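Local structure of FMN-dependent nitronate monooxygenase (Shewanella oneidensis, 5LSM) at residues F71-P76 against D296-S301; R274-I279 against P321-Q326. The protein probably uses a bound flavin mononucleotide to oxidise propionate 3-nitronate with molecular oxygen, yielding 3-oxopropanoate, nitrate and nitrite, and so detoxifying the nitronate. All blocks are in the same frame, centred on the assembly; numbering follows the deposited sequence.

Interaction 1 (F71-P76 against D296-S301); sequences FCHREP and DFPLAS
The imidazole of His73 takes the edge of the Phe297 ring on one face: Phe297 CE2 sits over the ring centre, 3.7 Å from His73 ND1, and the planes meet at 74°, an edge-to-face (T-shaped) pair. At the rim of the imidazole, in its plane, lies Phe71 CB. The phenyl ring of Phe297 has Pro298 CB over the centre of one face, while its edge faces both His73 CG and Phe71 CD2. Phe71 meets it obliquely, Phe71 CE2 to Phe297 CZ 3.8 Å, with planes at 57°. Phe297 reaches this position with CG anti to the backbone N, whereas His73 has CG in the crowded place between N and the carbonyl carbon (chi1 58°). This aromatic cluster ties the loop following strand 66-71 of the TIM-barrel-like domain to the loop leading into helix 301-313; Phe71 itself touches the FMN, and Phe133 adds another ring. Further along, Pro76 CB packs on Asp296 CB at 3.4 Å, and Pro76 CG meets Leu299 CD1 tip to tip at 3.6 Å. The cis peptide before Pro298 and the type I turn from Pro298 to Ser301 shape the second loop, where Leu299 N donates to Asp296 O (2.8 Å).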
loop_
_atom_site.group_PDB
_atom_site.type_symbol
_atom_site.label_atom_id
_atom_site.label_comp_id
_atom_site.label_asym_id
_atom_site.label_seq_id
_atom_site.Cartn_x
_atom_site.Cartn_y
_atom_site.Cartn_z
ATOM N N PHE A 71 -16.552 -1.408 17.835
ATOM C CA PHE A 71 -16.207 -2.666 17.186
ATOM C C PHE A 71 -17.416 -3.550 17.149
ATOM O O PHE A 71 -18.034 -3.770 18.186
ATOM C CB PHE A 71 -15.134 -3.417 17.973
ATOM C CG PHE A 71 -13.797 -2.777 17.939
ATOM C CD1 PHE A 71 -13.526 -1.712 17.083
ATOM C CD2 PHE A 71 -12.785 -3.266 18.736
ATOM C CE1 PHE A 71 -12.270 -1.129 17.058
ATOM C CE2 PHE A 71 -11.519 -2.702 18.695
ATOM C CZ PHE A 71 -11.267 -1.632 17.860
ATOM N N CYS A 72 -17.671 -4.159 15.994
ATOM C CA CYS A 72 -18.705 -5.190 15.881
ATOM C C CYS A 72 -18.135 -6.447 15.199
ATOM O O CYS A 72 -18.547 -6.847 14.110
ATOM C CB CYS A 72 -19.897 -4.650 15.109
ATOM S SG CYS A 72 -19.424 -4.057 13.488
ATOM N N HIS A 73 -17.148 -7.026 15.859
ATOM C CA HIS A 73 -16.541 -8.277 15.450
ATOM C C HIS A 73 -17.339 -9.434 16.051
ATOM O O HIS A 73 -18.073 -9.259 17.034
ATOM C CB HIS A 73 -15.096 -8.347 15.956
ATOM C CG HIS A 73 -14.967 -8.209 17.447
ATOM N ND1 HIS A 73 -15.090 -7.000 18.101
ATOM C CD2 HIS A 73 -14.693 -9.126 18.406
ATOM C CE1 HIS A 73 -14.933 -7.184 19.400
ATOM N NE2 HIS A 73 -14.669 -8.462 19.607
ATOM N N ARG A 74 -17.148 -10.619 15.485
ATOM C CA ARG A 74 -17.618 -11.831 16.109
ATOM C C ARG A 74 -16.684 -12.186 17.260
ATOM O O ARG A 74 -15.464 -12.091 17.131
ATOM C CB ARG A 74 -17.683 -12.954 15.086
ATOM C CG ARG A 74 -18.473 -12.586 13.833
ATOM C CD ARG A 74 -19.249 -13.772 13.279
ATOM N NE ARG A 74 -18.374 -14.791 12.695
ATOM C CZ ARG A 74 -17.766 -14.683 11.514
ATOM N NH1 ARG A 74 -17.906 -13.586 10.772
ATOM N NH2 ARG A 74 -17.007 -15.678 11.071
ATOM N N GLU A 75 -17.265 -12.476 18.421
ATOM C CA GLU A 75 -16.503 -13.008 19.533
ATOM C C GLU A 75 -15.853 -14.316 19.108
ATOM O O GLU A 75 -16.400 -15.026 18.263
ATOM C CB GLU A 75 -17.396 -13.216 20.752
ATOM C CG GLU A 75 -17.888 -11.911 21.364
ATOM C CD GLU A 75 -18.446 -12.083 22.761
ATOM O OE1 GLU A 75 -18.624 -11.059 23.458
ATOM O OE2 GLU A 75 -18.728 -13.234 23.157
ATOM N N PRO A 76 -14.650 -14.606 19.642
ATOM C CA PRO A 76 -13.699 -15.511 18.975
ATOM C C PRO A 76 -14.072 -17.030 18.929
ATOM O O PRO A 76 -13.913 -17.662 17.874
ATOM C CB PRO A 76 -12.385 -15.272 19.747
ATOM C CG PRO A 76 -12.785 -14.628 21.030
ATOM C CD PRO A 76 -13.998 -13.820 20.709
ATOM N N ASP A 296 -7.306 -15.800 18.832
ATOM C CA ASP A 296 -8.237 -14.931 18.145
ATOM C C ASP A 296 -8.494 -13.638 18.917
ATOM O O ASP A 296 -8.398 -13.596 20.136
ATOM C CB ASP A 296 -9.550 -15.660 17.889
ATOM C CG ASP A 296 -9.408 -16.773 16.877
ATOM O OD1 ASP A 296 -8.437 -16.741 16.091
ATOM O OD2 ASP A 296 -10.276 -17.677 16.870
ATOM N N PHE A 297 -8.712 -12.574 18.154
ATOM C CA PHE A 297 -9.095 -11.263 18.652
ATOM C C PHE A 297 -10.390 -11.315 19.486
ATOM O O PHE A 297 -11.379 -11.894 19.043
ATOM C CB PHE A 297 -9.284 -10.349 17.431
ATOM C CG PHE A 297 -9.681 -8.962 17.767
ATOM C CD1 PHE A 297 -8.727 -8.036 18.161
ATOM C CD2 PHE A 297 -11.016 -8.582 17.720
ATOM C CE1 PHE A 297 -9.092 -6.750 18.517
ATOM C CE2 PHE A 297 -11.393 -7.286 18.043
ATOM C CZ PHE A 297 -10.425 -6.369 18.439
ATOM N N PRO A 298 -10.405 -10.669 20.675
ATOM C CA PRO A 298 -9.353 -9.848 21.276
ATOM C C PRO A 298 -8.540 -10.522 22.395
ATOM O O PRO A 298 -8.026 -9.833 23.283
ATOM C CB PRO A 298 -10.143 -8.678 21.866
ATOM C CG PRO A 298 -11.404 -9.316 22.317
ATOM C CD PRO A 298 -11.710 -10.388 21.303
ATOM N N LEU A 299 -8.346 -11.831 22.315
ATOM C CA LEU A 299 -7.841 -12.563 23.469
ATOM C C LEU A 299 -6.364 -12.276 23.760
ATOM O O LEU A 299 -5.977 -12.177 24.916
ATOM C CB LEU A 299 -8.109 -14.056 23.314
ATOM C CG LEU A 299 -9.606 -14.352 23.206
ATOM C CD1 LEU A 299 -9.883 -15.798 22.858
ATOM C CD2 LEU A 299 -10.352 -13.933 24.473
ATOM N N ALA A 300 -5.594 -11.971 22.726
ATOM C CA ALA A 300 -4.133 -11.954 22.834
ATOM C C ALA A 300 -3.582 -10.816 23.693
ATOM O O ALA A 300 -2.474 -10.924 24.213
ATOM C CB ALA A 300 -3.505 -11.909 21.450
ATOM N N SER A 301 -4.360 -9.751 23.866
ATOM C CA SER A 301 -3.946 -8.616 24.703
ATOM C C SER A 301 -3.596 -9.047 26.112
ATOM O O SER A 301 -2.643 -8.544 26.694
ATOM C CB SER A 301 -5.045 -7.546 24.773
ATOM O OG SER A 301 -5.788 -7.530 23.576
#

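Interaction 2 (R274-I279 against P321-Q326); sequences RPARGI and PLWCGQ. With FMN (flavin mononucleotide), chain I.
Strand 276-279, the middle strand of a small antiparallel sheet between 181-182 and 265-268, is bridged once to the loop 321-326, which borders the FMN pocket. The bridge pairs Gly278 with Trp323; the touching parts of the segments run 89° apart end to end, so the backbones pair at this single bridge and side chains extend the contact to either end. Ile279 N donates to Leu322 O at 2.8 Å, with the donor N in the carbonyl plane and an angle of 149° at the hydrogen. The longer bond, Cys324 N to Arg277 O at 3.3 Å, comes from above the carbonyl plane, and Trp323 CA-H also points at that oxygen. Gly278, without a side chain, brings its CA to 3.0 Å from Leu322 O and 3.7 Å from Trp323 CE3. The indole of Trp323 is sandwiched off-centre between Pro321 CB and Ala276 CB, the latter making a CH-pi contact 3.7 Å from the six-membered ring centroid. FMN C7M lies at the indole edge and approaches Trp323 CB to 3.3 Å. Ile279 CG1 packs on Cys324 CB at 3.9 Å. Arg277 leaves the strand with CG anti to the backbone N, then bends at chi3 (-68°), laying one guanidinium face against Gln326 CG; its NE is bonded to Leu177 O and its NH1 to Thr265 OG1. Arg277 NH1 and Gln326 NE2, 3.4 Å apart, are both donors, so their proximity is packing. Those two neutral oxygens probably fix the guanidinium's rotation, while Gln326 O accepts from Gln203 of the second subunit, connecting this rim to the dimer interface.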
loop_
_atom_site.group_PDB
_atom_site.type_symbol
_atom_site.label_atom_id
_atom_site.label_comp_id
_atom_site.label_asym_id
_atom_site.label_seq_id
_atom_site.Cartn_x
_atom_site.Cartn_y
_atom_site.Cartn_z
ATOM N N ARG A 274 -5.455 -9.700 15.860
ATOM C CA ARG A 274 -5.905 -9.234 14.553
ATOM C C ARG A 274 -4.865 -8.313 13.941
ATOM O O ARG A 274 -4.214 -7.531 14.652
ATOM C CB ARG A 274 -7.268 -8.519 14.681
ATOM C CG ARG A 274 -8.449 -9.396 14.274
ATOM C CD ARG A 274 -9.776 -8.651 14.285
ATOM N NE ARG A 274 -10.022 -8.064 12.985
ATOM C CZ ARG A 274 -10.970 -8.427 12.137
ATOM N NH1 ARG A 274 -11.903 -9.297 12.473
ATOM N NH2 ARG A 274 -11.031 -7.833 10.965
ATOM N N PRO A 275 -4.671 -8.415 12.621
ATOM C CA PRO A 275 -3.690 -7.552 11.935
ATOM C C PRO A 275 -3.879 -6.061 12.251
ATOM O O PRO A 275 -4.955 -5.516 12.022
ATOM C CB PRO A 275 -3.961 -7.804 10.462
ATOM C CG PRO A 275 -4.626 -9.119 10.412
ATOM C CD PRO A 275 -5.413 -9.261 11.684
ATOM N N ALA A 276 -2.839 -5.429 12.786
ATOM C CA ALA A 276 -2.840 -3.992 13.009
ATOM C C ALA A 276 -1.461 -3.412 12.682
ATOM O O ALA A 276 -0.439 -4.085 12.897
ATOM C CB ALA A 276 -3.206 -3.694 14.455
ATOM N N ARG A 277 -1.429 -2.167 12.190
ATOM C CA ARG A 277 -0.166 -1.544 11.773
ATOM C C ARG A 277 0.423 -0.716 12.903
ATOM O O ARG A 277 -0.226 0.204 13.431
ATOM C CB ARG A 277 -0.350 -0.663 10.526
ATOM C CG ARG A 277 0.949 -0.026 10.022
ATOM C CD ARG A 277 0.754 0.837 8.757
ATOM N NE ARG A 277 0.403 0.012 7.598
ATOM C CZ ARG A 277 1.246 -0.792 6.939
ATOM N NH1 ARG A 277 2.532 -0.828 7.244
ATOM N NH2 ARG A 277 0.794 -1.560 5.969
ATOM N N GLY A 278 1.673 -1.018 13.247
ATOM C CA GLY A 278 2.375 -0.258 14.269
ATOM C C GLY A 278 3.860 -0.175 14.007
ATOM O O GLY A 278 4.399 -0.992 13.304
ATOM N N ILE A 279 4.514 0.833 14.579
ATOM C CA ILE A 279 5.957 0.949 14.496
ATOM C C ILE A 279 6.610 -0.371 14.914
ATOM O O ILE A 279 6.130 -1.027 15.836
ATOM C CB ILE A 279 6.477 2.098 15.371
ATOM C CG1 ILE A 279 5.948 3.435 14.848
ATOM C CG2 ILE A 279 8.000 2.123 15.351
ATOM C CD1 ILE A 279 5.955 4.534 15.869
ATOM N N PRO A 321 2.006 -1.764 21.616
ATOM C CA PRO A 321 1.297 -1.522 20.367
ATOM C C PRO A 321 1.409 -0.053 19.933
ATOM O O PRO A 321 0.685 0.810 20.426
ATOM C CB PRO A 321 -0.145 -1.886 20.718
ATOM C CG PRO A 321 -0.263 -1.521 22.153
ATOM C CD PRO A 321 1.078 -1.883 22.754
ATOM N N LEU A 322 2.337 0.221 19.027
ATOM C CA LEU A 322 2.664 1.574 18.656
ATOM C C LEU A 322 1.948 1.889 17.351
ATOM O O LEU A 322 2.557 1.978 16.299
ATOM C CB LEU A 322 4.174 1.695 18.477
ATOM C CG LEU A 322 5.063 1.453 19.695
ATOM C CD1 LEU A 322 6.507 1.310 19.245
ATOM C CD2 LEU A 322 4.930 2.617 20.664
ATOM N N TRP A 323 0.636 1.977 17.413
ATOM C CA TRP A 323 -0.156 2.130 16.222
ATOM C C TRP A 323 0.212 3.430 15.481
ATOM O O TRP A 323 0.369 4.470 16.104
ATOM C CB TRP A 323 -1.630 2.147 16.596
ATOM C CG TRP A 323 -2.232 0.831 17.076
ATOM C CD1 TRP A 323 -3.457 0.690 17.619
ATOM C CD2 TRP A 323 -1.661 -0.501 17.035
ATOM N NE1 TRP A 323 -3.714 -0.631 17.912
ATOM C CE2 TRP A 323 -2.615 -1.377 17.606
ATOM C CE3 TRP A 323 -0.428 -1.025 16.638
ATOM C CZ2 TRP A 323 -2.395 -2.751 17.742
ATOM C CZ3 TRP A 323 -0.212 -2.400 16.764
ATOM C CH2 TRP A 323 -1.199 -3.246 17.298
ATOM N N CYS A 324 0.384 3.339 14.156
ATOM C CA CYS A 324 0.991 4.405 13.336
ATOM C C CYS A 324 0.924 3.973 11.869
ATOM O O CYS A 324 1.110 2.811 11.557
ATOM C CB CYS A 324 2.455 4.676 13.732
ATOM S SG CYS A 324 3.319 5.950 12.745
ATOM N N GLY A 325 0.554 4.899 10.995
ATOM C CA GLY A 325 0.458 4.620 9.573
ATOM C C GLY A 325 1.805 4.758 8.907
ATOM O O GLY A 325 2.800 4.970 9.562
ATOM N N GLN A 326 1.827 4.659 7.595
ATOM C CA GLN A 326 3.081 4.633 6.868
ATOM C C GLN A 326 3.615 6.014 6.557
ATOM O O GLN A 326 4.655 6.143 5.901
ATOM C CB GLN A 326 2.927 3.862 5.566
ATOM C CG GLN A 326 2.865 2.363 5.739
ATOM C CD GLN A 326 2.952 1.633 4.403
ATOM O OE1 GLN A 326 2.346 2.046 3.405
ATOM N NE2 GLN A 326 3.715 0.557 4.378
HETATM N N1 FMN I . -10.410 2.738 13.820
HETATM C C2 FMN I . -11.553 2.389 14.477
HETATM O O2 FMN I . -12.589 2.128 13.814
HETATM N N3 FMN I . -11.610 2.289 15.822
HETATM C C4 FMN I . -10.540 2.539 16.593
HETATM O O4 FMN I . -10.589 2.437 17.832
HETATM C C4A FMN I . -9.270 2.911 15.940
HETATM N N5 FMN I . -8.189 3.198 16.669
HETATM C C5A FMN I . -7.045 3.607 16.094
HETATM C C6 FMN I . -5.973 3.912 16.928
HETATM C C7 FMN I . -4.776 4.351 16.401
HETATM C C7M FMN I . -3.639 4.639 17.347
HETATM C C8 FMN I . -4.636 4.492 14.922
HETATM C C8M FMN I . -3.319 4.960 14.344
HETATM C C9 FMN I . -5.711 4.181 14.077
HETATM C C9A FMN I . -6.932 3.735 14.610
HETATM N N10 FMN I . -8.086 3.444 13.816
HETATM C C10 FMN I . -9.259 3.014 14.473
HETATM C "C1'" FMN I . -8.076 3.506 12.343
HETATM C "C2'" FMN I . -8.423 4.896 11.837
HETATM O "O2'" FMN I . -9.852 5.064 11.880
HETATM C "C3'" FMN I . -7.916 5.105 10.403
HETATM O "O3'" FMN I . -8.264 3.973 9.599
HETATM C "C4'" FMN I . -6.400 5.280 10.294
HETATM O "O4'" FMN I . -5.830 6.001 11.394
HETATM C "C5'" FMN I . -6.099 5.988 8.983
HETATM O "O5'" FMN I . -4.700 6.022 8.715
HETATM P P FMN I . -3.699 7.131 9.313
HETATM O O1P FMN I . -4.468 8.428 9.430
HETATM O O2P FMN I . -2.598 7.165 8.284
HETATM O O3P FMN I . -3.322 6.532 10.621
#

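How the interactions relate
Interactions 1 and 2 have centres about 17 Å apart, yet they touch: Phe297 CB of interaction 1 lies 3.4 Å from Arg274 CG of interaction 2, at the end of 274-279 remote from the bridge. Since 274-279 precedes 296-301 and 321-326 follows it, the two contacts alternate along the chain, and that packing is their physical link. Each brings an aromatic residue to the cofactor: the side chain of Phe71 comes within about 4 Å of FMN at its nearest atoms, and Trp323 meets the dimethylbenzene end. His182 joins them further, set edge-to-face against Phe297 and touching both Arg274 and Ala276. Together the contacts link the small sheet and its flanking loops to the barrel around the flavin.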